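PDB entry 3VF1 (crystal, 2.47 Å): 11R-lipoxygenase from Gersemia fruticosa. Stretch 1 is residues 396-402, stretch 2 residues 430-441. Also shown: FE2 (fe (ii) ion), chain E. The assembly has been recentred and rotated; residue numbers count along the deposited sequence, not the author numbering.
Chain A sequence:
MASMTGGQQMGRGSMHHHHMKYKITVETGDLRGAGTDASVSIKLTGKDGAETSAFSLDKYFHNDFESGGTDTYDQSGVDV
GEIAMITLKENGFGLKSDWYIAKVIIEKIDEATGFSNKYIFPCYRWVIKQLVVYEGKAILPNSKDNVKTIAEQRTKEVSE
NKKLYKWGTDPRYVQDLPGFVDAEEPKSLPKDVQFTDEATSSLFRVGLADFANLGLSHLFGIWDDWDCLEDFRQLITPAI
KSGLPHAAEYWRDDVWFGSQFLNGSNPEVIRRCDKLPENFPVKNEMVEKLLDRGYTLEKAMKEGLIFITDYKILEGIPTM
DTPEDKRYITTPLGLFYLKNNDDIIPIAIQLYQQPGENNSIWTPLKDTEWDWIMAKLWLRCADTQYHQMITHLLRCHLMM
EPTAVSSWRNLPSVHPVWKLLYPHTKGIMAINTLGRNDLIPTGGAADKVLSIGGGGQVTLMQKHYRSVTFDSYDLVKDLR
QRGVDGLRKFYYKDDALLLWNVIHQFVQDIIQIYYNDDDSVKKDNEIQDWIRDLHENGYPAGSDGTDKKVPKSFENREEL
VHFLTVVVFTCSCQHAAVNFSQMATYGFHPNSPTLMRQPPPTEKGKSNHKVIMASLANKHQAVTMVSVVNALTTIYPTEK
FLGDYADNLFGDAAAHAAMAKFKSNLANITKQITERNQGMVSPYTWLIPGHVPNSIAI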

ATOM      1  N   CYS A 396      -3.162  -1.927   4.652  1.00 28.57           N
ATOM      2  CA  CYS A 396      -2.175  -1.175   3.879  1.00 29.59           C
ATOM      3  C   CYS A 396      -2.576   0.291   3.745  1.00 31.65           C
ATOM      4  O   CYS A 396      -1.901   1.176   4.271  1.00 31.54           O
ATOM      5  CB  CYS A 396      -1.970  -1.785   2.487  1.00 29.68           C
ATOM      6  SG  CYS A 396      -1.102  -3.371   2.468  1.00 30.71           S
ATOM      7  N   HIS A 397      -3.674   0.543   3.042  1.00 30.20           N
ATOM      8  CA  HIS A 397      -4.100   1.910   2.763  1.00 30.46           C
ATOM      9  C   HIS A 397      -4.406   2.699   4.038  1.00 30.26           C
ATOM     10  O   HIS A 397      -3.765   3.715   4.311  1.00 30.55           O
ATOM     11  CB  HIS A 397      -5.319   1.915   1.833  1.00 26.46           C
ATOM     12  CG  HIS A 397      -4.987   1.644   0.398  1.00 32.85           C
ATOM     13  ND1 HIS A 397      -5.117   2.598  -0.587  1.00 32.73           N
ATOM     14  CD2 HIS A 397      -4.528   0.528  -0.217  1.00 32.59           C
ATOM     15  CE1 HIS A 397      -4.755   2.082  -1.749  1.00 32.59           C
ATOM     16  NE2 HIS A 397      -4.392   0.828  -1.550  1.00 31.61           N
ATOM     17  N   LEU A 398      -5.378   2.235   4.816  1.00 28.70           N
ATOM     18  CA  LEU A 398      -5.866   2.999   5.961  1.00 26.45           C
ATOM     19  C   LEU A 398      -4.897   3.014   7.146  1.00 27.86           C
ATOM     20  O   LEU A 398      -4.758   4.033   7.819  1.00 31.43           O
ATOM     21  CB  LEU A 398      -7.232   2.470   6.407  1.00 26.58           C
ATOM     22  CG  LEU A 398      -8.331   2.520   5.340  1.00 29.87           C
ATOM     23  CD1 LEU A 398      -9.671   2.103   5.928  1.00 29.31           C
ATOM     24  CD2 LEU A 398      -8.431   3.905   4.717  1.00 27.91           C
ATOM     25  N   MET A 399      -4.228   1.896   7.401  1.00 28.60           N
ATOM     26  CA  MET A 399      -3.323   1.801   8.547  1.00 28.56           C
ATOM     27  C   MET A 399      -2.044   2.617   8.355  1.00 30.90           C
ATOM     28  O   MET A 399      -1.372   2.961   9.328  1.00 31.16           O
ATOM     29  CB  MET A 399      -2.970   0.338   8.832  1.00 28.00           C
ATOM     30  CG  MET A 399      -4.058  -0.429   9.575  1.00 31.81           C
ATOM     31  SD  MET A 399      -4.265   0.117  11.285  1.00 37.00           S
ATOM     32  CE  MET A 399      -2.764  -0.507  12.039  1.00 30.13           C
ATOM     33  N   MET A 400      -1.707   2.932   7.110  1.00 28.84           N
ATOM     34  CA  MET A 400      -0.483   3.676   6.825  1.00 29.76           C
ATOM     35  C   MET A 400      -0.719   5.178   6.679  1.00 30.06           C
ATOM     36  O   MET A 400       0.220   5.964   6.790  1.00 32.59           O
ATOM     37  CB  MET A 400       0.186   3.143   5.555  1.00 32.24           C
ATOM     38  CG  MET A 400       0.848   1.783   5.713  1.00 32.15           C
ATOM     39  SD  MET A 400       2.112   1.759   6.994  1.00 35.44           S
ATOM     40  CE  MET A 400       1.232   0.958   8.331  1.00 28.08           C
ATOM     41  N   GLU A 401      -1.961   5.580   6.435  1.00 29.90           N
ATOM     42  CA  GLU A 401      -2.263   6.989   6.199  1.00 29.50           C
ATOM     43  C   GLU A 401      -1.870   7.884   7.381  1.00 29.69           C
ATOM     44  O   GLU A 401      -1.325   8.970   7.181  1.00 27.29           O
ATOM     45  CB  GLU A 401      -3.745   7.181   5.870  1.00 29.93           C
ATOM     46  CG  GLU A 401      -4.098   8.601   5.457  1.00 30.82           C
ATOM     47  CD  GLU A 401      -5.576   8.778   5.173  1.00 34.77           C
ATOM     48  OE1 GLU A 401      -6.292   7.759   5.059  1.00 32.38           O
ATOM     49  OE2 GLU A 401      -6.022   9.940   5.064  1.00 34.41           O
ATOM     50  N   PRO A 402      -2.145   7.431   8.614  1.00 29.91           N
ATOM     51  CA  PRO A 402      -1.832   8.235   9.801  1.00 30.24           C
ATOM     52  C   PRO A 402      -0.379   8.710   9.857  1.00 32.81           C
ATOM     53  O   PRO A 402      -0.120   9.793  10.378  1.00 34.18           O
ATOM     54  CB  PRO A 402      -2.121   7.275  10.955  1.00 29.33           C
ATOM     55  CG  PRO A 402      -3.153   6.355  10.419  1.00 31.45           C
ATOM     56  CD  PRO A 402      -2.819   6.171   8.972  1.00 31.02           C
ATOM     57  N   ALA A 430      -4.058  11.195  -1.079  1.00 31.29           N
ATOM     58  CA  ALA A 430      -4.886  11.397  -2.263  1.00 33.57           C
ATOM     59  C   ALA A 430      -5.756  10.176  -2.552  1.00 35.76           C
ATOM     60  O   ALA A 430      -6.976  10.295  -2.683  1.00 35.20           O
ATOM     61  CB  ALA A 430      -4.014  11.722  -3.468  1.00 35.74           C
ATOM     62  N   ILE A 431      -5.131   9.005  -2.650  1.00 34.13           N
ATOM     63  CA  ILE A 431      -5.850   7.788  -3.021  1.00 33.57           C
ATOM     64  C   ILE A 431      -6.881   7.375  -1.970  1.00 34.01           C
ATOM     65  O   ILE A 431      -7.952   6.876  -2.312  1.00 35.44           O
ATOM     66  CB  ILE A 431      -4.890   6.602  -3.282  1.00 34.04           C
ATOM     67  CG1 ILE A 431      -5.657   5.409  -3.858  1.00 36.63           C
ATOM     68  CG2 ILE A 431      -4.176   6.187  -2.002  1.00 33.65           C
ATOM     69  CD1 ILE A 431      -6.408   5.714  -5.138  1.00 39.46           C
ATOM     70  N   ASN A 432      -6.559   7.581  -0.697  1.00 32.47           N
ATOM     71  CA  ASN A 432      -7.474   7.218   0.382  1.00 30.78           C
ATOM     72  C   ASN A 432      -8.689   8.136   0.443  1.00 33.26           C
ATOM     73  O   ASN A 432      -9.781   7.708   0.809  1.00 34.24           O
ATOM     74  CB  ASN A 432      -6.754   7.224   1.729  1.00 31.16           C
ATOM     75  CG  ASN A 432      -5.928   5.978   1.951  1.00 32.31           C
ATOM     76  OD1 ASN A 432      -5.693   5.200   1.027  1.00 33.45           O
ATOM     77  ND2 ASN A 432      -5.484   5.779   3.184  1.00 31.58           N
ATOM     78  N   THR A 433      -8.494   9.403   0.092  1.00 34.02           N
ATOM     79  CA  THR A 433      -9.600  10.350   0.050  1.00 33.64           C
ATOM     80  C   THR A 433     -10.566   9.937  -1.050  1.00 36.84           C
ATOM     81  O   THR A 433     -11.782  10.002  -0.877  1.00 39.67           O
ATOM     82  CB  THR A 433      -9.115  11.786  -0.210  1.00 39.85           C
ATOM     83  OG1 THR A 433      -8.256  12.210   0.857  1.00 37.27           O
ATOM     84  CG2 THR A 433     -10.298  12.739  -0.305  1.00 39.24           C
ATOM     85  N   LEU A 434     -10.014   9.511  -2.182  1.00 37.58           N
ATOM     86  CA  LEU A 434     -10.818   8.995  -3.279  1.00 37.90           C
ATOM     87  C   LEU A 434     -11.499   7.701  -2.850  1.00 41.82           C
ATOM     88  O   LEU A 434     -12.682   7.488  -3.125  1.00 41.53           O
ATOM     89  CB  LEU A 434      -9.944   8.740  -4.508  1.00 39.55           C
ATOM     90  CG  LEU A 434     -10.670   8.235  -5.757  1.00 42.70           C
ATOM     91  CD1 LEU A 434     -11.551   9.328  -6.343  1.00 46.82           C
ATOM     92  CD2 LEU A 434      -9.676   7.729  -6.788  1.00 41.91           C
ATOM     93  N   GLY A 435     -10.746   6.840  -2.173  1.00 39.72           N
ATOM     94  CA  GLY A 435     -11.270   5.575  -1.693  1.00 40.13           C
ATOM     95  C   GLY A 435     -12.465   5.760  -0.777  1.00 39.26           C
ATOM     96  O   GLY A 435     -13.444   5.018  -0.854  1.00 42.74           O
ATOM     97  N   ARG A 436     -12.388   6.761   0.093  1.00 37.30           N
ATOM     98  CA  ARG A 436     -13.467   7.031   1.034  1.00 40.02           C
ATOM     99  C   ARG A 436     -14.756   7.458   0.333  1.00 37.74           C
ATOM    100  O   ARG A 436     -15.820   7.488   0.948  1.00 38.99           O
ATOM    101  CB  ARG A 436     -13.042   8.098   2.046  1.00 37.01           C
ATOM    102  CG  ARG A 436     -12.303   7.539   3.252  1.00 37.52           C
ATOM    103  CD  ARG A 436     -11.995   8.620   4.276  1.00 36.77           C
ATOM    104  NE  ARG A 436     -10.868   9.457   3.873  1.00 38.40           N
ATOM    105  CZ  ARG A 436      -9.589   9.155   4.089  1.00 36.47           C
ATOM    106  NH1 ARG A 436      -9.255   8.028   4.705  1.00 37.02           N
ATOM    107  NH2 ARG A 436      -8.637   9.984   3.685  1.00 35.19           N
ATOM    108  N   ASN A 437     -14.660   7.785  -0.952  1.00 39.93           N
ATOM    109  CA  ASN A 437     -15.831   8.197  -1.719  1.00 42.52           C
ATOM    110  C   ASN A 437     -16.247   7.197  -2.799  1.00 40.91           C
ATOM    111  O   ASN A 437     -17.435   7.038  -3.069  1.00 44.88           O
ATOM    112  CB  ASN A 437     -15.585   9.564  -2.363  1.00 47.24           C
ATOM    113  CG  ASN A 437     -15.379  10.666  -1.339  1.00 43.40           C
ATOM    114  OD1 ASN A 437     -15.921  10.614  -0.235  1.00 39.84           O
ATOM    115  ND2 ASN A 437     -14.593  11.672  -1.704  1.00 41.73           N
ATOM    116  N   ASP A 438     -15.274   6.524  -3.409  1.00 40.75           N
ATOM    117  CA  ASP A 438     -15.541   5.717  -4.600  1.00 42.36           C
ATOM    118  C   ASP A 438     -15.215   4.226  -4.458  1.00 46.09           C
ATOM    119  O   ASP A 438     -15.494   3.444  -5.365  1.00 43.19           O
ATOM    120  CB  ASP A 438     -14.769   6.294  -5.791  1.00 43.62           C
ATOM    121  CG  ASP A 438     -15.283   7.657  -6.214  1.00 48.88           C
ATOM    122  OD1 ASP A 438     -15.955   8.326  -5.399  1.00 47.97           O
ATOM    123  OD2 ASP A 438     -15.014   8.063  -7.365  1.00 55.98           O
ATOM    124  N   LEU A 439     -14.633   3.830  -3.331  1.00 44.78           N
ATOM    125  CA  LEU A 439     -14.278   2.429  -3.120  1.00 43.00           C
ATOM    126  C   LEU A 439     -15.030   1.823  -1.944  1.00 43.71           C
ATOM    127  O   LEU A 439     -15.734   0.822  -2.087  1.00 45.86           O
ATOM    128  CB  LEU A 439     -12.775   2.291  -2.873  1.00 45.54           C
ATOM    129  CG  LEU A 439     -11.842   2.505  -4.064  1.00 57.41           C
ATOM    130  CD1 LEU A 439     -10.391   2.446  -3.605  1.00 59.65           C
ATOM    131  CD2 LEU A 439     -12.099   1.472  -5.152  1.00 54.74           C
ATOM    132  N   ILE A 440     -14.877   2.444  -0.781  1.00 41.70           N
ATOM    133  CA  ILE A 440     -15.350   1.873   0.472  1.00 40.01           C
ATOM    134  C   ILE A 440     -16.852   2.051   0.711  1.00 39.70           C
ATOM    135  O   ILE A 440     -17.524   1.115   1.145  1.00 42.58           O
ATOM    136  CB  ILE A 440     -14.580   2.478   1.661  1.00 37.08           C
ATOM    137  CG1 ILE A 440     -13.077   2.266   1.471  1.00 41.59           C
ATOM    138  CG2 ILE A 440     -15.048   1.859   2.967  1.00 36.89           C
ATOM    139  CD1 ILE A 440     -12.220   2.946   2.517  1.00 43.14           C
ATOM    140  N   PRO A 441     -17.388   3.250   0.431  1.00 36.75           N
ATOM    141  CA  PRO A 441     -18.786   3.499   0.797  1.00 37.71           C
ATOM    142  C   PRO A 441     -19.772   2.724  -0.069  1.00 44.26           C
ATOM    143  O   PRO A 441     -19.371   2.080  -1.040  1.00 47.19           O
ATOM    144  CB  PRO A 441     -18.941   5.000   0.557  1.00 36.25           C
ATOM    145  CG  PRO A 441     -17.982   5.296  -0.533  1.00 39.96           C
ATOM    146  CD  PRO A 441     -16.811   4.373  -0.328  1.00 42.44           C
TER
HETATM  147 FE   FE2 E 701      -3.825  -0.291  -3.307  1.00 40.14          FE
HETATM  148  O   HOH W   1      -5.214  -0.276  -5.199  1.00 43.10           O

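This is a small, buried polar contact between two steeply crossed helices, in which Asn-432 and Arg-436 of one reach His-397 and Glu-401 of the other through a continuous hydrogen-bond network, with a thin apolar flank.

Asn-432 is the hub, and its amide suits the role because it offers a donor and an acceptor from one short side chain. Its ND2 donates to the backbone His-397 O at 2.9 Å and to Glu-401 OE1 at 2.8 Å. Its OD1 accepts from His-397 ND1 at 3.1 Å, lying near the plane of the imidazole at its edge. With ND1 so engaged, the same ring turns NE2 to the iron, 2.2 Å from FE2, so the second helix helps fix the orientation of a metal ligand.

One turn along each helix, Arg-436 and Glu-401 pair as a two-pronged salt bridge: NH1 of Arg-436 donates to OE1 of Glu-401, and NH2 of Arg-436 to OE2 of Glu-401, both at 3.0 Å. Extended chi1 and chi2 carry the carboxylate across, and the buried charges compensate each other. OE1 thus serves both Asn-432 and Arg-436.

Leucine and isoleucine close the side: Leu-398 CD1 meets Ile-440 CD1 at 4.3 Å, while Leu-398 CD2 lies 3.8 Å from Asn-432 ND2.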